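Local coordinates for variant surface glycoprotein MITat 1.13 (PDB 6Z8H), which probably forms, as variant surface glycoproteins do, part of the dense antigenic coat with which the parasite evades the immune response of its host, at residues A[59-64]-A[281-286]; A[100-105]-A[277-282]; A[133-138]-A[152-157]. One frame throughout, in Å; residues are numbered along the deposited sequence.

Contact 1: A[59-64]-A[281-286]; sequences ERENSE and SSLITD
Asn62 carries this contact: from the helix it reaches across to the loop 281-286 and grips its backbone at two points with one carboxamide. Its first torsion (chi1 -77°) sets CG anti to the carbonyl carbon, and the amide then extends toward the loop, ND2 and OD1 each addressing a different peptide group. Asn62 ND2 donates to Ser282 O at 2.9 Å; the acceptor lies almost in the plane of the amide, and the N-H points nearly straight at it. In return Ile284 N donates to Asn62 OD1, also at 2.9 Å and close to linear (170°), although this donor sits above the plane of the side-chain carbonyl. A water gives OD1 a second donor and accepts in turn from Thr285 N.

Leu283, held between the two gripped peptides, lays its CD2 methyl 3.6 Å from Asn62 OD1. Leu283 CD2 also comes within 3.7 Å of Glu61 OE1, the two side chains crossing obliquely. That carboxylate reaches the loop again through a water that donates to Glu61 OE1 and is bonded to Thr285 OG1.

The CB of Ile284 faces the helix, and Ile284 CD1 lies 3.4 Å from the backbone Asn62 O and 4.0 Å from Asn62 CB. Further along, it packs on Ala65 and Leu69 of the same helix and on Ala91 of helix 78-129. Leu283 to Asp286 form a type I turn, and Asp286 is the N-cap of the next helix.

A buried carboxamide thus satisfies both its polar ends on loop backbone, bonding to the C=O before and the N-H after Leu283. Since both a donor and an acceptor are used, the rotation of the amide is fixed, and the loop is held along helix 34-75 without any charge pairing between the two segments.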
ATOM      1  N   GLU A  59      -6.750  -3.777 -16.388  1.00 24.35           N
ATOM      2  CA  GLU A  59      -6.098  -5.055 -16.649  1.00 24.85           C
ATOM      3  C   GLU A  59      -7.074  -6.194 -16.455  1.00 25.91           C
ATOM      4  O   GLU A  59      -7.022  -7.201 -17.188  1.00 26.49           O
ATOM      5  CB  GLU A  59      -4.878  -5.234 -15.741  1.00 25.45           C
ATOM      6  CG  GLU A  59      -3.947  -6.399 -16.061  1.00 27.78           C
ATOM      7  CD  GLU A  59      -4.411  -7.760 -15.572  1.00 28.71           C
ATOM      8  OE1 GLU A  59      -5.210  -7.870 -14.614  1.00 30.78           O
ATOM      9  OE2 GLU A  59      -3.950  -8.764 -16.163  1.00 29.91           O
ATOM     10  N   ARG A  60      -7.942  -6.096 -15.448  1.00 24.82           N
ATOM     11  CA  ARG A  60      -8.958  -7.131 -15.270  1.00 24.92           C
ATOM     12  C   ARG A  60      -9.874  -7.191 -16.478  1.00 25.70           C
ATOM     13  O   ARG A  60     -10.178  -8.277 -16.978  1.00 25.04           O
ATOM     14  CB  ARG A  60      -9.771  -6.896 -13.993  1.00 27.39           C
ATOM     15  CG  ARG A  60     -10.994  -7.791 -13.854  1.00 30.93           C
ATOM     16  CD  ARG A  60     -11.841  -7.487 -12.622  1.00 35.54           C
ATOM     17  NE  ARG A  60     -12.698  -6.319 -12.806  1.00 38.77           N
ATOM     18  CZ  ARG A  60     -12.605  -5.197 -12.100  1.00 42.62           C
ATOM     19  NH1 ARG A  60     -11.707  -5.073 -11.128  1.00 42.97           N
ATOM     20  NH2 ARG A  60     -13.433  -4.191 -12.347  1.00 44.72           N
ATOM     21  N   GLU A  61     -10.302  -6.027 -16.968  1.00 23.72           N
ATOM     22  CA  GLU A  61     -11.169  -5.974 -18.135  1.00 24.86           C
ATOM     23  C   GLU A  61     -10.442  -6.441 -19.382  1.00 23.43           C
ATOM     24  O   GLU A  61     -11.032  -7.134 -20.208  1.00 24.53           O
ATOM     25  CB  GLU A  61     -11.707  -4.559 -18.362  1.00 28.46           C
ATOM     26  CG  GLU A  61     -12.704  -4.093 -17.329  1.00 31.96           C
ATOM     27  CD  GLU A  61     -13.293  -2.738 -17.655  1.00 37.28           C
ATOM     28  OE1 GLU A  61     -13.049  -2.206 -18.756  1.00 38.56           O
ATOM     29  OE2 GLU A  61     -13.988  -2.202 -16.786  1.00 39.15           O
ATOM     30  N   ASN A  62      -9.165  -6.081 -19.539  1.00 21.73           N
ATOM     31  CA  ASN A  62      -8.406  -6.513 -20.707  1.00 20.98           C
ATOM     32  C   ASN A  62      -8.156  -8.025 -20.679  1.00 21.40           C
ATOM     33  O   ASN A  62      -8.233  -8.687 -21.723  1.00 21.93           O
ATOM     34  CB  ASN A  62      -7.081  -5.754 -20.805  1.00 21.34           C
ATOM     35  CG  ASN A  62      -7.243  -4.332 -21.327  1.00 21.83           C
ATOM     36  OD1 ASN A  62      -8.190  -4.030 -22.049  1.00 22.85           O
ATOM     37  ND2 ASN A  62      -6.315  -3.435 -20.933  1.00 23.65           N
ATOM     38  N   SER A  63      -7.850  -8.599 -19.515  1.00 21.53           N
ATOM     39  CA  SER A  63      -7.694 -10.046 -19.449  1.00 22.28           C
ATOM     40  C   SER A  63      -8.981 -10.747 -19.840  1.00 23.04           C
ATOM     41  O   SER A  63      -8.945 -11.713 -20.624  1.00 24.09           O
ATOM     42  CB  SER A  63      -7.328 -10.466 -18.033  1.00 25.09           C
ATOM     43  OG  SER A  63      -6.026 -10.054 -17.696  1.00 25.97           O
ATOM     44  N   GLU A  64     -10.129 -10.259 -19.351  1.00 23.68           N
ATOM     45  CA  GLU A  64     -11.414 -10.849 -19.718  1.00 23.92           C
ATOM     46  C   GLU A  64     -11.688 -10.688 -21.212  1.00 24.44           C
ATOM     47  O   GLU A  64     -12.146 -11.626 -21.880  1.00 25.07           O
ATOM     48  CB  GLU A  64     -12.546 -10.192 -18.933  1.00 28.56           C
ATOM     49  CG  GLU A  64     -13.921 -10.738 -19.230  1.00 33.62           C
ATOM     50  CD  GLU A  64     -14.999 -10.170 -18.329  1.00 38.69           C
ATOM     51  OE1 GLU A  64     -15.003 -10.496 -17.123  1.00 41.35           O
ATOM     52  OE2 GLU A  64     -15.835  -9.382 -18.824  1.00 41.66           O
ATOM     53  N   SER A 281      -3.632   2.301 -19.212  1.00 27.29           N
ATOM     54  CA  SER A 281      -4.754   3.167 -19.550  1.00 28.58           C
ATOM     55  C   SER A 281      -5.496   2.726 -20.810  1.00 29.40           C
ATOM     56  O   SER A 281      -6.590   3.241 -21.066  1.00 32.42           O
ATOM     57  CB  SER A 281      -4.301   4.620 -19.736  1.00 31.02           C
ATOM     58  OG  SER A 281      -3.425   4.793 -20.826  1.00 32.46           O
ATOM     59  N   SER A 282      -4.956   1.782 -21.597  1.00 26.90           N
ATOM     60  CA  SER A 282      -5.544   1.403 -22.874  1.00 26.87           C
ATOM     61  C   SER A 282      -6.427   0.177 -22.686  1.00 26.39           C
ATOM     62  O   SER A 282      -6.107  -0.712 -21.888  1.00 28.04           O
ATOM     63  CB  SER A 282      -4.442   1.077 -23.878  1.00 28.77           C
ATOM     64  OG  SER A 282      -3.680   2.229 -24.174  1.00 31.53           O
ATOM     65  N   LEU A 283      -7.534   0.138 -23.427  1.00 26.23           N
ATOM     66  CA  LEU A 283      -8.520  -0.925 -23.334  1.00 25.88           C
ATOM     67  C   LEU A 283      -8.719  -1.592 -24.687  1.00 25.52           C
ATOM     68  O   LEU A 283      -8.872  -0.917 -25.713  1.00 26.27           O
ATOM     69  CB  LEU A 283      -9.870  -0.417 -22.843  1.00 26.88           C
ATOM     70  CG  LEU A 283     -10.028  -0.045 -21.370  1.00 28.43           C
ATOM     71  CD1 LEU A 283     -11.409   0.583 -21.173  1.00 30.10           C
ATOM     72  CD2 LEU A 283      -9.860  -1.232 -20.440  1.00 27.42           C
ATOM     73  N   ILE A 284      -8.732  -2.929 -24.675  1.00 24.12           N
ATOM     74  CA  ILE A 284      -9.048  -3.708 -25.865  1.00 23.70           C
ATOM     75  C   ILE A 284     -10.396  -3.310 -26.438  1.00 24.96           C
ATOM     76  O   ILE A 284     -10.581  -3.345 -27.656  1.00 25.67           O
ATOM     77  CB  ILE A 284      -9.003  -5.203 -25.485  1.00 22.63           C
ATOM     78  CG1 ILE A 284      -7.560  -5.646 -25.276  1.00 24.16           C
ATOM     79  CG2 ILE A 284      -9.655  -6.070 -26.574  1.00 23.97           C
ATOM     80  CD1 ILE A 284      -7.402  -6.965 -24.559  1.00 25.08           C
ATOM     81  N   THR A 285     -11.349  -2.902 -25.600  1.00 25.71           N
ATOM     82  CA  THR A 285     -12.684  -2.547 -26.070  1.00 27.32           C
ATOM     83  C   THR A 285     -12.741  -1.141 -26.675  1.00 27.95           C
ATOM     84  O   THR A 285     -13.808  -0.714 -27.115  1.00 28.85           O
ATOM     85  CB  THR A 285     -13.702  -2.659 -24.929  1.00 28.58           C
ATOM     86  OG1 THR A 285     -13.225  -1.889 -23.823  1.00 29.63           O
ATOM     87  CG2 THR A 285     -13.920  -4.101 -24.497  1.00 29.71           C
ATOM     88  N   ASP A 286     -11.615  -0.435 -26.730  1.00 27.94           N
ATOM     89  CA  ASP A 286     -11.500   0.863 -27.385  1.00 28.56           C
ATOM     90  C   ASP A 286     -10.961   0.652 -28.804  1.00 28.89           C
ATOM     91  O   ASP A 286      -9.783   0.327 -28.988  1.00 29.18           O
ATOM     92  CB  ASP A 286     -10.569   1.755 -26.569  1.00 29.36           C
ATOM     93  CG  ASP A 286     -10.330   3.091 -27.216  1.00 30.21           C
ATOM     94  OD1 ASP A 286     -10.960   3.375 -28.261  1.00 31.89           O
ATOM     95  OD2 ASP A 286      -9.501   3.861 -26.668  1.00 32.89           O
TER
HETATM   96  O   HOH W   1     -13.353  -2.957 -21.367  1.00 26.66           O
HETATM   97  O   HOH W   2     -10.964  -4.063 -22.711  1.00 20.63           O

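Contact 2: A[100-105]-A[277-282]; sequences RELATA and STPCSS
Pro279 turns its ring toward the helix and crosses Leu102 at about a right angle, Pro279 CG touching Leu102 CD2 at 3.8 Å. Ala105, one turn further on, meets that same CG with its methyl, so Pro279 CG sits against two residues of one helical face. The other branch of the leucine is used as well: Leu102 CD1 lies 3.8 Å from Cys280 CB.

Beside this apolar patch Glu101 reaches across to the loop. Its chain is extended beyond CG (chi2 179°), which carries OE1 past the proline to the next peptide, where Cys280 N donates to Glu101 OE1 at 2.9 Å. The oxygen uses its anti lone pair, and the bond is moderately bent (151°). Two waters also donate to this oxygen. One of them bridges to Thr278 O and Ser281 N, the other to Ser282 N, so a single carboxylate oxygen gathers backbone groups from Thr278 to Ser282, directly or through water.

Cys280 SG, anti to its own backbone N, forms the disulfide with Cys98, tying the loop covalently to helix 78-129. Helix 34-75 stands alongside, with Tyr52 and Glu59 against Leu102, and Asn58 ND2 hydrogen-bonds to Cys280 O.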
ATOM      1  N   ARG A 100       2.728  -4.966 -18.152  1.00 24.08           N
ATOM      2  CA  ARG A 100       4.103  -4.550 -17.891  1.00 25.74           C
ATOM      3  C   ARG A 100       4.148  -3.164 -17.274  1.00 24.34           C
ATOM      4  O   ARG A 100       4.963  -2.904 -16.383  1.00 25.76           O
ATOM      5  CB  ARG A 100       4.919  -4.578 -19.178  1.00 27.26           C
ATOM      6  CG  ARG A 100       5.158  -5.990 -19.616  1.00 32.85           C
ATOM      7  CD  ARG A 100       6.065  -6.137 -20.848  1.00 37.47           C
ATOM      8  NE  ARG A 100       6.312  -7.540 -21.161  1.00 40.02           N
ATOM      9  CZ  ARG A 100       7.363  -8.240 -20.743  1.00 42.59           C
ATOM     10  NH1 ARG A 100       8.284  -7.664 -19.983  1.00 43.53           N
ATOM     11  NH2 ARG A 100       7.484  -9.518 -21.091  1.00 44.19           N
ATOM     12  N   GLU A 101       3.261  -2.281 -17.722  1.00 24.65           N
ATOM     13  CA  GLU A 101       3.175  -0.958 -17.127  1.00 24.55           C
ATOM     14  C   GLU A 101       2.804  -1.054 -15.655  1.00 24.34           C
ATOM     15  O   GLU A 101       3.329  -0.299 -14.821  1.00 25.77           O
ATOM     16  CB  GLU A 101       2.156  -0.127 -17.903  1.00 26.31           C
ATOM     17  CG  GLU A 101       2.712   0.400 -19.235  1.00 26.45           C
ATOM     18  CD  GLU A 101       1.707   1.215 -20.054  1.00 28.38           C
ATOM     19  OE1 GLU A 101       0.495   1.247 -19.717  1.00 30.01           O
ATOM     20  OE2 GLU A 101       2.142   1.802 -21.063  1.00 29.81           O
ATOM     21  N   LEU A 102       1.837  -1.909 -15.327  1.00 24.71           N
ATOM     22  CA  LEU A 102       1.469  -2.105 -13.931  1.00 24.85           C
ATOM     23  C   LEU A 102       2.624  -2.668 -13.122  1.00 24.98           C
ATOM     24  O   LEU A 102       2.868  -2.209 -12.007  1.00 25.46           O
ATOM     25  CB  LEU A 102       0.210  -2.955 -13.819  1.00 24.81           C
ATOM     26  CG  LEU A 102      -1.099  -2.282 -14.181  1.00 23.75           C
ATOM     27  CD1 LEU A 102      -2.228  -3.223 -14.386  1.00 24.40           C
ATOM     28  CD2 LEU A 102      -1.441  -1.271 -13.062  1.00 25.49           C
ATOM     29  N   ALA A 103       3.355  -3.648 -13.648  1.00 25.31           N
ATOM     30  CA  ALA A 103       4.454  -4.234 -12.884  1.00 25.42           C
ATOM     31  C   ALA A 103       5.564  -3.219 -12.633  1.00 27.61           C
ATOM     32  O   ALA A 103       6.176  -3.218 -11.558  1.00 28.05           O
ATOM     33  CB  ALA A 103       4.989  -5.459 -13.623  1.00 28.20           C
ATOM     34  N   THR A 104       5.808  -2.316 -13.587  1.00 27.53           N
ATOM     35  CA  THR A 104       6.808  -1.265 -13.377  1.00 28.72           C
ATOM     36  C   THR A 104       6.330  -0.255 -12.326  1.00 28.73           C
ATOM     37  O   THR A 104       7.103   0.194 -11.451  1.00 29.55           O
ATOM     38  CB  THR A 104       7.113  -0.570 -14.710  1.00 30.60           C
ATOM     39  OG1 THR A 104       7.674  -1.532 -15.616  1.00 33.19           O
ATOM     40  CG2 THR A 104       8.093   0.600 -14.561  1.00 30.85           C
ATOM     41  N   ALA A 105       5.047   0.102 -12.386  1.00 27.24           N
ATOM     42  CA  ALA A 105       4.511   1.089 -11.460  1.00 26.76           C
ATOM     43  C   ALA A 105       4.388   0.542 -10.043  1.00 27.44           C
ATOM     44  O   ALA A 105       4.525   1.310  -9.075  1.00 28.89           O
ATOM     45  CB  ALA A 105       3.122   1.524 -11.909  1.00 26.88           C
ATOM     46  N   SER A 277       2.745   7.092 -13.821  1.00 31.73           N
ATOM     47  CA  SER A 277       1.596   7.658 -13.132  1.00 31.21           C
ATOM     48  C   SER A 277       0.267   7.102 -13.608  1.00 31.01           C
ATOM     49  O   SER A 277      -0.701   7.117 -12.851  1.00 32.35           O
ATOM     50  CB  SER A 277       1.588   9.180 -13.286  1.00 32.73           C
ATOM     51  OG  SER A 277       2.747   9.791 -12.744  1.00 34.71           O
ATOM     52  N   THR A 278       0.171   6.620 -14.843  1.00 30.05           N
ATOM     53  CA  THR A 278      -1.114   6.210 -15.411  1.00 28.91           C
ATOM     54  C   THR A 278      -0.935   4.893 -16.147  1.00 28.94           C
ATOM     55  O   THR A 278      -1.099   4.823 -17.373  1.00 29.01           O
ATOM     56  CB  THR A 278      -1.689   7.269 -16.363  1.00 31.03           C
ATOM     57  OG1 THR A 278      -0.744   7.606 -17.400  1.00 32.35           O
ATOM     58  CG2 THR A 278      -2.089   8.563 -15.633  1.00 31.66           C
ATOM     59  N   PRO A 279      -0.598   3.833 -15.428  1.00 27.58           N
ATOM     60  CA  PRO A 279      -0.375   2.532 -16.079  1.00 28.49           C
ATOM     61  C   PRO A 279      -1.661   1.908 -16.577  1.00 27.67           C
ATOM     62  O   PRO A 279      -2.741   2.080 -16.030  1.00 28.09           O
ATOM     63  CB  PRO A 279       0.224   1.675 -14.959  1.00 28.84           C
ATOM     64  CG  PRO A 279      -0.380   2.272 -13.696  1.00 27.98           C
ATOM     65  CD  PRO A 279      -0.455   3.775 -13.959  1.00 27.70           C
ATOM     66  N   CYS A 280      -1.525   1.122 -17.651  1.00 27.51           N
ATOM     67  CA  CYS A 280      -2.629   0.328 -18.197  1.00 26.57           C
ATOM     68  C   CYS A 280      -3.852   1.197 -18.493  1.00 27.24           C
ATOM     69  O   CYS A 280      -4.973   0.895 -18.074  1.00 28.23           O
ATOM     70  CB  CYS A 280      -3.022  -0.834 -17.285  1.00 27.31           C
ATOM     71  SG  CYS A 280      -4.229  -1.910 -18.210  1.00 28.14           S
ATOM     72  N   SER A 281      -3.632   2.301 -19.212  1.00 27.29           N
ATOM     73  CA  SER A 281      -4.754   3.167 -19.550  1.00 28.58           C
ATOM     74  C   SER A 281      -5.496   2.726 -20.810  1.00 29.40           C
ATOM     75  O   SER A 281      -6.590   3.241 -21.066  1.00 32.42           O
ATOM     76  CB  SER A 281      -4.301   4.620 -19.736  1.00 31.02           C
ATOM     77  OG  SER A 281      -3.425   4.793 -20.826  1.00 32.46           O
ATOM     78  N   SER A 282      -4.956   1.782 -21.597  1.00 26.90           N
ATOM     79  CA  SER A 282      -5.544   1.403 -22.874  1.00 26.87           C
ATOM     80  C   SER A 282      -6.427   0.177 -22.686  1.00 26.39           C
ATOM     81  O   SER A 282      -6.107  -0.712 -21.888  1.00 28.04           O
ATOM     82  CB  SER A 282      -4.442   1.077 -23.878  1.00 28.77           C
ATOM     83  OG  SER A 282      -3.680   2.229 -24.174  1.00 31.53           O
TER
HETATM   84  O   HOH W   3      -0.953   3.687 -19.844  1.00 24.46           O
HETATM   85  O   HOH W   4      -2.080   0.684 -21.447  1.00 24.46           O

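Contact 3: A[133-138]-A[152-157]; sequences LGEAKI and FRATSL
Backbone hydrogen bonds set the frame. Lys137 N donates to Ala154 O at 2.9 Å, nearly straight. Going back, Lys137 O takes two neighbouring N-H groups: Arg153 N at 2.9 Å, almost along the C=O axis, and Ala154 N through a longer, weak bond. Nearer the start of the first strand the pairing loosens, with a weak bond from Leu157 N to Glu135 O.

Arg153 and Ala154 both facing Lys137 make a classic beta bulge, which shifts the register by one residue before Ile138 pairs with Phe152. The strands run antiparallel (169°); 152-155 is an outermost strand of the chain's five-stranded antiparallel sheet, and 135-139 continues it to strand 221-229.

Among polar side chains, Ser156 OG accepts from Glu135 N at 2.8 Å through a bent bond (140°) and shares a water with Glu135 OE2. Gly134, whose positive phi favours glycine, lies tight against this serine, Gly134 CA 3.3 Å from Ser156 OG.

Apolar contacts differ on the two faces. Ile138 and Phe152 run alongside each other in the same direction, and Ile138 CG1 sits over one face of the Phe152 ring in a CH-pi contact, 3.8 Å from its centroid. On the other face Lys137 CB and Ala154 CB are pressed to 3.2 Å, closer than normal carbon contact. Phe152 also meets Ile249 of the second subunit, whose Asn252 ND2 hydrogen-bonds to Thr155 O and Leu157 O.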
ATOM      1  N   LEU A 133       2.437  22.641  24.795  1.00 24.81           N
ATOM      2  CA  LEU A 133       2.381  21.581  25.796  1.00 24.41           C
ATOM      3  C   LEU A 133       2.118  22.160  27.192  1.00 23.25           C
ATOM      4  O   LEU A 133       2.535  21.586  28.204  1.00 23.29           O
ATOM      5  CB  LEU A 133       3.647  20.731  25.779  1.00 25.55           C
ATOM      6  CG  LEU A 133       3.653  19.615  24.713  1.00 26.61           C
ATOM      7  CD1 LEU A 133       4.910  18.901  24.720  1.00 26.90           C
ATOM      8  CD2 LEU A 133       2.470  18.727  24.992  1.00 28.18           C
ATOM      9  N   GLY A 134       1.384  23.271  27.262  1.00 21.82           N
ATOM     10  CA  GLY A 134       0.921  23.782  28.546  1.00 21.48           C
ATOM     11  C   GLY A 134       1.998  24.500  29.351  1.00 21.85           C
ATOM     12  O   GLY A 134       3.067  24.891  28.857  1.00 23.44           O
ATOM     13  N   GLU A 135       1.728  24.609  30.651  1.00 22.61           N
ATOM     14  CA  GLU A 135       2.556  25.453  31.514  1.00 22.41           C
ATOM     15  C   GLU A 135       2.461  24.984  32.958  1.00 23.40           C
ATOM     16  O   GLU A 135       1.533  24.271  33.358  1.00 23.08           O
ATOM     17  CB  GLU A 135       2.222  26.951  31.355  1.00 28.04           C
ATOM     18  CG  GLU A 135       0.775  27.272  31.513  1.00 31.24           C
ATOM     19  CD  GLU A 135       0.401  28.674  30.992  1.00 33.65           C
ATOM     20  OE1 GLU A 135       1.293  29.516  30.688  1.00 34.50           O
ATOM     21  OE2 GLU A 135      -0.817  28.920  30.873  1.00 35.14           O
ATOM     22  N   ALA A 136       3.446  25.418  33.737  1.00 22.19           N
ATOM     23  CA  ALA A 136       3.423  25.332  35.193  1.00 23.86           C
ATOM     24  C   ALA A 136       3.387  26.755  35.704  1.00 25.27           C
ATOM     25  O   ALA A 136       4.253  27.544  35.343  1.00 27.40           O
ATOM     26  CB  ALA A 136       4.686  24.651  35.693  1.00 25.69           C
ATOM     27  N   LYS A 137       2.399  27.080  36.524  1.00 27.60           N
ATOM     28  CA  LYS A 137       2.269  28.438  37.045  1.00 30.89           C
ATOM     29  C   LYS A 137       2.254  28.379  38.566  1.00 29.44           C
ATOM     30  O   LYS A 137       1.305  27.858  39.157  1.00 32.14           O
ATOM     31  CB  LYS A 137       1.016  29.112  36.496  1.00 35.61           C
ATOM     32  CG  LYS A 137       0.912  30.598  36.830  1.00 40.09           C
ATOM     33  CD  LYS A 137      -0.239  31.254  36.044  1.00 41.68           C
ATOM     34  CE  LYS A 137      -1.237  31.874  37.002  1.00 43.06           C
ATOM     35  NZ  LYS A 137      -1.608  33.250  36.575  1.00 44.30           N
ATOM     36  N   ILE A 138       3.324  28.869  39.173  1.00 28.73           N
ATOM     37  CA  ILE A 138       3.408  29.012  40.622  1.00 29.50           C
ATOM     38  C   ILE A 138       2.892  30.384  41.019  1.00 32.29           C
ATOM     39  O   ILE A 138       3.324  31.404  40.468  1.00 33.34           O
ATOM     40  CB  ILE A 138       4.856  28.824  41.099  1.00 31.18           C
ATOM     41  CG1 ILE A 138       5.329  27.403  40.821  1.00 30.49           C
ATOM     42  CG2 ILE A 138       4.973  29.214  42.592  1.00 31.92           C
ATOM     43  CD1 ILE A 138       6.829  27.237  40.912  1.00 31.70           C
ATOM     44  N   PHE A 152       0.919  25.509  42.868  1.00 28.50           N
ATOM     45  CA  PHE A 152       0.930  25.319  41.417  1.00 29.09           C
ATOM     46  C   PHE A 152      -0.513  25.398  40.954  1.00 33.18           C
ATOM     47  O   PHE A 152      -1.257  24.417  41.008  1.00 34.52           O
ATOM     48  CB  PHE A 152       1.518  23.973  41.045  1.00 27.35           C
ATOM     49  CG  PHE A 152       2.997  23.886  41.225  1.00 26.68           C
ATOM     50  CD1 PHE A 152       3.562  23.750  42.490  1.00 26.70           C
ATOM     51  CD2 PHE A 152       3.836  23.977  40.132  1.00 26.02           C
ATOM     52  CE1 PHE A 152       4.931  23.635  42.624  1.00 27.67           C
ATOM     53  CE2 PHE A 152       5.186  23.866  40.268  1.00 26.38           C
ATOM     54  CZ  PHE A 152       5.740  23.711  41.498  1.00 26.55           C
ATOM     55  N   ARG A 153      -0.938  26.587  40.533  1.00 37.17           N
ATOM     56  CA  ARG A 153      -2.336  26.701  40.145  1.00 41.42           C
ATOM     57  C   ARG A 153      -2.549  26.278  38.698  1.00 41.98           C
ATOM     58  O   ARG A 153      -3.557  25.641  38.372  1.00 45.66           O
ATOM     59  CB  ARG A 153      -2.878  28.101  40.379  1.00 43.85           C
ATOM     60  CG  ARG A 153      -4.399  28.087  40.421  1.00 45.66           C
ATOM     61  CD  ARG A 153      -4.976  29.467  40.549  1.00 46.30           C
ATOM     62  NE  ARG A 153      -5.156  30.132  39.265  1.00 47.36           N
ATOM     63  CZ  ARG A 153      -6.175  29.908  38.439  1.00 48.55           C
ATOM     64  NH1 ARG A 153      -7.099  29.009  38.747  1.00 48.95           N
ATOM     65  NH2 ARG A 153      -6.261  30.580  37.300  1.00 48.90           N
ATOM     66  N   ALA A 154      -1.613  26.596  37.818  1.00 38.29           N
ATOM     67  CA  ALA A 154      -1.607  26.032  36.483  1.00 36.16           C
ATOM     68  C   ALA A 154      -0.617  24.883  36.503  1.00 32.74           C
ATOM     69  O   ALA A 154       0.490  25.014  37.068  1.00 30.24           O
ATOM     70  CB  ALA A 154      -1.237  27.060  35.410  1.00 36.46           C
ATOM     71  N   THR A 155      -1.074  23.736  35.991  1.00 32.59           N
ATOM     72  CA  THR A 155      -0.265  22.561  35.804  1.00 31.19           C
ATOM     73  C   THR A 155      -0.681  21.853  34.532  1.00 30.56           C
ATOM     74  O   THR A 155      -0.735  20.619  34.488  1.00 34.76           O
ATOM     75  CB  THR A 155      -0.415  21.578  36.949  1.00 30.48           C
ATOM     76  OG1 THR A 155      -1.803  21.313  37.155  1.00 33.43           O
ATOM     77  CG2 THR A 155       0.187  22.129  38.180  1.00 27.74           C
ATOM     78  N   SER A 156      -1.028  22.624  33.494  1.00 26.47           N
ATOM     79  CA  SER A 156      -1.369  22.076  32.184  1.00 26.00           C
ATOM     80  C   SER A 156      -0.180  21.450  31.467  1.00 24.87           C
ATOM     81  O   SER A 156      -0.382  20.799  30.434  1.00 23.33           O
ATOM     82  CB  SER A 156      -1.948  23.191  31.317  1.00 26.35           C
ATOM     83  OG  SER A 156      -1.021  24.251  31.192  1.00 26.87           O
ATOM     84  N   LEU A 157       1.034  21.587  31.996  1.00 23.98           N
ATOM     85  CA  LEU A 157       2.231  21.078  31.347  1.00 24.57           C
ATOM     86  C   LEU A 157       2.077  19.598  31.026  1.00 23.82           C
ATOM     87  O   LEU A 157       1.729  18.793  31.891  1.00 27.24           O
ATOM     88  CB  LEU A 157       3.451  21.285  32.241  1.00 25.20           C
ATOM     89  CG  LEU A 157       4.816  21.172  31.561  1.00 26.14           C
ATOM     90  CD1 LEU A 157       5.065  22.308  30.577  1.00 26.44           C
ATOM     91  CD2 LEU A 157       5.954  21.090  32.550  1.00 27.39           C
TER
HETATM   92  O   HOH W   5      -2.526  26.482  30.899  1.00 41.94           O

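In the fold
From the N terminus, helix 34-75 supplies the first side of contact 1, and helix 78-129, next in the chain, that of contact 2. The chain then leaves the helical pair for the sheet, where contact 3 closes a short loop of 13 residues between strands 135-139 and 152-155. Only much later does it return, along 277-286, where contacts 2 and 1 end on the same stretch; contact 3 therefore lies within both their loops. Contacts 1 and 2 share Ser281 and Ser282 and touch directly, binding one loop to both long helices. Contact 3 stands apart, its centre about 64 Å from that of contact 1, across the chain's centre.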